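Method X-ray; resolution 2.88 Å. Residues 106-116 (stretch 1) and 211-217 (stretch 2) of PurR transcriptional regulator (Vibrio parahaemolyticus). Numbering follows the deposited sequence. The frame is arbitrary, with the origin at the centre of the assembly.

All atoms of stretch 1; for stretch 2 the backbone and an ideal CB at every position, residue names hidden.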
# COMPACT_ATOMS: atom_id res chain seq x y z
N GLU B 106 7.73 21.61 -7.64
CA GLU B 106 9.01 21.89 -7.00
C GLU B 106 9.72 20.57 -6.76
O GLU B 106 10.91 20.43 -6.99
CB GLU B 106 8.85 22.70 -5.71
CG GLU B 106 10.19 23.08 -5.01
CD GLU B 106 11.16 23.92 -5.91
OE1 GLU B 106 12.18 23.36 -6.41
OE2 GLU B 106 10.91 25.14 -6.13
N VAL B 107 8.96 19.58 -6.31
CA VAL B 107 9.56 18.30 -6.06
C VAL B 107 10.25 17.78 -7.31
O VAL B 107 11.42 17.40 -7.22
CB VAL B 107 8.55 17.25 -5.55
CG1 VAL B 107 9.26 15.91 -5.38
CG2 VAL B 107 7.94 17.71 -4.22
N GLY B 108 9.56 17.77 -8.45
CA GLY B 108 10.19 17.32 -9.70
C GLY B 108 11.44 18.14 -9.95
O GLY B 108 12.55 17.63 -9.91
N LYS B 109 11.25 19.43 -10.17
CA LYS B 109 12.37 20.36 -10.34
C LYS B 109 13.52 20.11 -9.35
O LYS B 109 14.66 19.98 -9.76
CB LYS B 109 11.88 21.80 -10.23
CG LYS B 109 12.93 22.83 -10.56
CD LYS B 109 12.36 24.25 -10.83
CE LYS B 109 12.13 25.05 -9.50
NZ LYS B 109 11.38 26.34 -9.69
N ALA B 110 13.24 20.03 -8.05
CA ALA B 110 14.34 20.09 -7.10
C ALA B 110 15.12 18.78 -7.20
O ALA B 110 16.36 18.77 -7.29
CB ALA B 110 13.84 20.34 -5.72
N CYS B 111 14.36 17.69 -7.27
CA CYS B 111 14.93 16.41 -7.56
C CYS B 111 15.69 16.42 -8.85
O CYS B 111 16.69 15.72 -9.00
CB CYS B 111 13.84 15.36 -7.66
SG CYS B 111 13.18 15.02 -6.07
N THR B 112 15.23 17.17 -9.84
CA THR B 112 15.97 17.05 -11.04
C THR B 112 17.16 17.98 -11.13
O THR B 112 18.16 17.59 -11.72
CB THR B 112 15.14 16.79 -12.30
OG1 THR B 112 15.83 17.33 -13.42
CG2 THR B 112 13.75 17.33 -12.23
N ARG B 113 17.13 19.12 -10.45
CA ARG B 113 18.36 19.95 -10.39
C ARG B 113 19.45 19.12 -9.69
O ARG B 113 20.63 19.24 -10.00
CB ARG B 113 18.19 21.23 -9.59
CG ARG B 113 17.22 22.23 -10.11
CD ARG B 113 17.50 23.61 -9.45
NE ARG B 113 16.41 24.57 -9.68
CZ ARG B 113 16.41 25.86 -9.32
NH1 ARG B 113 17.45 26.43 -8.70
NH2 ARG B 113 15.33 26.59 -9.59
N HIS B 114 19.03 18.28 -8.75
CA HIS B 114 19.98 17.51 -8.01
C HIS B 114 20.86 16.69 -8.96
O HIS B 114 22.06 16.92 -9.01
CB HIS B 114 19.28 16.64 -6.96
CG HIS B 114 20.21 15.71 -6.23
ND1 HIS B 114 21.42 16.12 -5.71
CD2 HIS B 114 20.10 14.40 -5.93
CE1 HIS B 114 22.03 15.10 -5.13
NE2 HIS B 114 21.25 14.04 -5.26
N LEU B 115 20.26 15.77 -9.72
CA LEU B 115 20.96 15.03 -10.78
C LEU B 115 21.89 15.92 -11.62
O LEU B 115 23.07 15.62 -11.83
CB LEU B 115 19.94 14.38 -11.71
CG LEU B 115 19.04 13.26 -11.13
CD1 LEU B 115 18.03 12.78 -12.12
CD2 LEU B 115 19.82 12.08 -10.65
N ILE B 116 21.36 17.05 -12.09
CA ILE B 116 22.16 17.98 -12.82
C ILE B 116 23.29 18.58 -11.97
O ILE B 116 24.45 18.55 -12.39
CB ILE B 116 21.29 19.06 -13.46
CG1 ILE B 116 20.15 18.41 -14.25
CG2 ILE B 116 22.12 19.95 -14.38
CD1 ILE B 116 19.09 19.39 -14.74
N UNK B 211 24.02 4.50 -14.32
CA UNK B 211 22.76 5.17 -14.21
C UNK B 211 22.58 5.64 -12.76
O UNK B 211 22.83 4.88 -11.80
CB UNK B 211 21.62 4.25 -14.65
N UNK B 212 22.24 6.92 -12.60
CA UNK B 212 21.84 7.42 -11.30
C UNK B 212 20.32 7.35 -11.17
O UNK B 212 19.62 7.46 -12.16
CB UNK B 212 22.34 8.85 -11.09
N UNK B 213 19.79 7.18 -9.97
CA UNK B 213 18.34 7.05 -9.84
C UNK B 213 17.79 7.98 -8.76
O UNK B 213 18.39 8.14 -7.69
CB UNK B 213 17.97 5.60 -9.52
N UNK B 214 16.62 8.57 -8.99
CA UNK B 214 16.04 9.38 -7.91
C UNK B 214 14.53 9.23 -7.86
O UNK B 214 13.85 9.36 -8.88
CB UNK B 214 16.41 10.85 -8.09
N UNK B 215 13.99 8.95 -6.68
CA UNK B 215 12.56 8.63 -6.57
C UNK B 215 11.83 9.83 -6.08
O UNK B 215 12.34 10.57 -5.25
CB UNK B 215 12.31 7.44 -5.64
N UNK B 216 10.62 10.04 -6.57
CA UNK B 216 9.91 11.30 -6.26
C UNK B 216 9.04 11.22 -4.99
O UNK B 216 8.45 12.22 -4.59
CB UNK B 216 9.03 11.69 -7.45
N UNK B 217 8.96 10.03 -4.40
CA UNK B 217 8.11 9.78 -3.24
C UNK B 217 8.58 8.52 -2.56
O UNK B 217 7.91 7.49 -2.61
CB UNK B 217 6.64 9.67 -3.64

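The helix 106-116 and the strand 212-215 run nearly antiparallel, their N-to-C directions 161° apart and their axes 9.4 Å apart at closest approach. The helix turns Val107, Cys111, His114 and Leu115 toward the strand, a largely apolar surface.

At position 211 the backbone is extended (phi/psi -132/130), and the ideal CB has no atom of stretch 1 within 5.5 Å. The helix sets no preference here; the residue is Ile211, which makes no contact with it.

Position 212 directs CA-to-CB toward the helix, and its ideal CB already lies 4.1 Å from Leu115 CD2. A small apolar side chain would suffice for contact, and a longer one would have to turn aside from that methyl. The residue is Ala212, whose CB packs 4.1 Å from Leu115 CD2.

At 213 the alternation of the strand sends CA-to-CB away, with nothing of stretch 1 within 5.5 Å. The phi/psi of -131/142 would suit a beta-branched residue, among others. Ile213 is found.

Position 214 points toward the helix again, its CA 7.1 Å from the CA of Cys111. The ideal CB is 4.4 Å from Leu115 CD2 and 5.0 Å from Cys111 O, leaving room to fill between Cys111, His114 and Leu115. Leucine, methionine, valine or isoleucine would be reasonable, the beta-branched ones favoured by phi/psi of -143/130. The residue is Ile214, with chi1 and chi2 both t. Its CD1 reaches Cys111 CB at 3.3 Å, a tight approach, and lies near the plane of the His114 ring at its edge, 4.3 Å from CD2 of His114. The other branch places CG2 3.7 Å from Leu115 CD1.

Position 215 points away and finds no atom of stretch 1 within 5.5 Å, so many residues would fit. It is Cys215, whose SG accepts a hydrogen bond from the backbone N of position 217 (3.4 Å, 167°).

At 216 CA-to-CB points sideways, and the ideal CB lies 4.7 Å from Val107 CG1 and 5.5 Å from Cys111 SG. The apolar side chains of Val107 and Cys111 lie within reach, so a flexible apolar group such as leucine or methionine could extend toward them. Leu216 does so: CD1 lies 3.7 Å from Cys111 SG and 4.4 Å from Gly108 CA, while CG is 4.2 Å from Val107 CG1. Its chi angles (-107° and 27°) lie between wells.

Position 217 points sideways, beyond 5.5 Å of the helix; polar or apolar groups would serve. Glu217 leads its end away, and OE2 is hydrogen-bonded elsewhere in the structure.

Stretch 2 211-217: IAIICLE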
# COMPACT_ATOMS: atom_id res chain seq x y z
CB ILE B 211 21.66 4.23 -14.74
CG1 ILE B 211 21.65 4.33 -16.28
CG2 ILE B 211 20.31 4.56 -14.12
CD1 ILE B 211 20.96 3.22 -17.02
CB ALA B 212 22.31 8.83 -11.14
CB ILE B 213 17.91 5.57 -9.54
CG1 ILE B 213 18.09 4.66 -10.78
CG2 ILE B 213 16.45 5.48 -9.10
CD1 ILE B 213 18.01 3.14 -10.48
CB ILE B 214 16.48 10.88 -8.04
CG1 ILE B 214 16.12 11.62 -6.74
CG2 ILE B 214 15.95 11.52 -9.35
CD1 ILE B 214 16.13 13.10 -6.83
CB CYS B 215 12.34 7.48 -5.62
SG CYS B 215 10.60 7.19 -5.21
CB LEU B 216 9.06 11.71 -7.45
CG LEU B 216 9.48 12.90 -8.32
CD1 LEU B 216 10.98 13.17 -8.34
CD2 LEU B 216 8.95 12.73 -9.75
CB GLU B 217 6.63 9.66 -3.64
CG GLU B 217 5.67 9.77 -2.46
CD GLU B 217 4.31 9.07 -2.67
OE1 GLU B 217 4.24 8.01 -3.38
OE2 GLU B 217 3.31 9.56 -2.09
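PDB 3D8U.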